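Local coordinates for protein putative esterase (PDB 2RAU) that is a putative esterase or lipase of the alpha/beta-hydrolase kind that binds calcium and probably cleaves ester bonds, at residues A52-P57 / I146-E151. Residues are numbered along the deposited sequence; the frame is centred on the assembly and turned at random.
Sequences AVLILP and IYLAGE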
loop_
_atom_site.group_PDB
_atom_site.type_symbol
_atom_site.label_atom_id
_atom_site.label_comp_id
_atom_site.label_asym_id
_atom_site.label_seq_id
_atom_site.Cartn_x
_atom_site.Cartn_y
_atom_site.Cartn_z
ATOM N N ALA A 52 -0.940 16.003 -9.551
ATOM C CA ALA A 52 -1.642 14.995 -8.755
ATOM C C ALA A 52 -1.043 13.602 -8.932
ATOM O O ALA A 52 -0.948 13.092 -10.054
ATOM C CB ALA A 52 -3.149 14.995 -9.104
ATOM N N VAL A 53 -0.622 13.011 -7.809
ATOM C CA VAL A 53 -0.187 11.620 -7.722
ATOM C C VAL A 53 -1.049 10.929 -6.699
ATOM O O VAL A 53 -1.117 11.396 -5.573
ATOM C CB VAL A 53 1.283 11.495 -7.262
ATOM C CG1 VAL A 53 1.676 10.066 -7.274
ATOM C CG2 VAL A 53 2.196 12.356 -8.186
ATOM N N LEU A 54 -1.683 9.824 -7.082
ATOM C CA LEU A 54 -2.447 8.999 -6.150
ATOM C C LEU A 54 -1.687 7.679 -5.957
ATOM O O LEU A 54 -1.326 6.983 -6.934
ATOM C CB LEU A 54 -3.873 8.717 -6.659
ATOM C CG LEU A 54 -4.704 7.625 -5.960
ATOM C CD1 LEU A 54 -4.963 8.050 -4.479
ATOM C CD2 LEU A 54 -5.978 7.341 -6.752
ATOM N N ILE A 55 -1.467 7.330 -4.698
ATOM C CA ILE A 55 -0.780 6.071 -4.343
ATOM C C ILE A 55 -1.728 5.100 -3.678
ATOM O O ILE A 55 -2.332 5.397 -2.673
ATOM C CB ILE A 55 0.493 6.344 -3.481
ATOM C CG1 ILE A 55 1.318 7.484 -4.142
ATOM C CG2 ILE A 55 1.330 5.015 -3.297
ATOM C CD1 ILE A 55 2.685 7.786 -3.548
ATOM N N LEU A 56 -1.855 3.933 -4.291
ATOM C CA LEU A 56 -2.691 2.846 -3.827
ATOM C C LEU A 56 -1.909 1.911 -2.896
ATOM O O LEU A 56 -0.907 1.333 -3.301
ATOM C CB LEU A 56 -3.222 2.092 -5.042
ATOM C CG LEU A 56 -4.090 2.853 -6.080
ATOM C CD1 LEU A 56 -4.633 1.923 -7.139
ATOM C CD2 LEU A 56 -5.224 3.677 -5.375
ATOM N N PRO A 57 -2.332 1.797 -1.633
ATOM C CA PRO A 57 -1.619 0.879 -0.764
ATOM C C PRO A 57 -1.792 -0.580 -1.126
ATOM O O PRO A 57 -2.687 -0.927 -1.867
ATOM C CB PRO A 57 -2.249 1.126 0.611
ATOM C CG PRO A 57 -2.940 2.490 0.467
ATOM C CD PRO A 57 -3.404 2.519 -0.921
ATOM N N ILE A 146 -4.302 11.931 -13.909
ATOM C CA ILE A 146 -3.354 11.858 -12.800
ATOM C C ILE A 146 -2.261 10.788 -12.983
ATOM O O ILE A 146 -2.332 9.903 -13.855
ATOM C CB ILE A 146 -4.104 11.634 -11.458
ATOM C CG1 ILE A 146 -4.671 10.218 -11.380
ATOM C CG2 ILE A 146 -5.276 12.662 -11.200
ATOM C CD1 ILE A 146 -5.302 9.914 -10.031
ATOM N N TYR A 147 -1.226 10.921 -12.147
ATOM C CA TYR A 147 -0.209 9.903 -11.986
ATOM C C TYR A 147 -0.740 8.941 -10.949
ATOM O O TYR A 147 -1.206 9.347 -9.889
ATOM C CB TYR A 147 1.112 10.494 -11.539
ATOM C CG TYR A 147 1.737 11.410 -12.533
ATOM C CD1 TYR A 147 2.246 10.914 -13.709
ATOM C CD2 TYR A 147 1.821 12.767 -12.299
ATOM C CE1 TYR A 147 2.814 11.734 -14.627
ATOM C CE2 TYR A 147 2.394 13.596 -13.201
ATOM C CZ TYR A 147 2.901 13.078 -14.384
ATOM O OH TYR A 147 3.500 13.897 -15.325
ATOM N N LEU A 148 -0.691 7.659 -11.271
ATOM C CA LEU A 148 -1.223 6.631 -10.386
ATOM C C LEU A 148 -0.091 5.658 -10.023
ATOM O O LEU A 148 0.509 5.018 -10.890
ATOM C CB LEU A 148 -2.347 5.855 -11.071
ATOM C CG LEU A 148 -3.072 4.799 -10.234
ATOM C CD1 LEU A 148 -3.708 5.481 -9.052
ATOM C CD2 LEU A 148 -4.088 4.069 -11.072
ATOM N N ALA A 149 0.151 5.533 -8.728
ATOM C CA ALA A 149 1.192 4.664 -8.197
ATOM C C ALA A 149 0.526 3.616 -7.371
ATOM O O ALA A 149 -0.560 3.832 -6.799
ATOM C CB ALA A 149 2.195 5.460 -7.371
ATOM N N GLY A 150 1.187 2.479 -7.259
ATOM C CA GLY A 150 0.692 1.349 -6.508
ATOM C C GLY A 150 1.797 0.559 -5.836
ATOM O O GLY A 150 2.827 0.292 -6.454
ATOM N N GLU A 151 1.588 0.216 -4.559
ATOM C CA GLU A 151 2.541 -0.619 -3.812
ATOM C C GLU A 151 2.002 -2.020 -3.653
ATOM O O GLU A 151 0.952 -2.212 -3.070
ATOM C CB GLU A 151 2.785 -0.017 -2.414
ATOM C CG GLU A 151 3.280 1.410 -2.442
ATOM C CD GLU A 151 3.659 1.979 -1.085
ATOM O OE1 GLU A 151 3.397 1.313 -0.034
ATOM O OE2 GLU A 151 4.226 3.094 -1.063
#
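The Tyr147 ring meets strand 52-56 obliquely: Ala52 O lies 3.6 Å from Tyr147 CD2, and Val53 CG2 touches Tyr147 CB at 4.0 Å. With CG anti to the carbonyl carbon (chi1 -65°), CD2 is the ring atom nearest Ala52 O, while the ring runs outward from the pair of strands. The Glu151 side chain, ending in the other flat group, passes at a slant to that of Ile55, its OE2 4.1 Å from Ile55 CG2; it also touches Tyr333. Between them, small Ala149 lets Ile55 CG1 settle against its CB at 3.9 Å.

The side chains of Leu54, Leu56 and Leu148 on the opposite face are aliphatic. Those of Leu54 and Leu148 run alongside each other in the same direction, and Leu148 CD1 reaches Leu54 CD2 (3.7 Å) and Leu56 CG. Ile146 CD1 packs against Leu54 CB (3.9 Å). Helix 123-141 covers this face through Ile137 and Ile130, so branched hydrocarbon suits it.

Five backbone hydrogen bonds join the two parallel strands, the straightest from Ala149 N to Leu54 O (2.7 Å, 178° at the hydrogen). The last, from Glu151 N to Leu56 O, holds the strand end just before Ser152, the serine of a GxSxG sequence beginning at Gly150. Adjacent parallel strands at the sheet's centre, one leading into a probable nucleophile elbow, are characteristic of the alpha/beta-hydrolase fold.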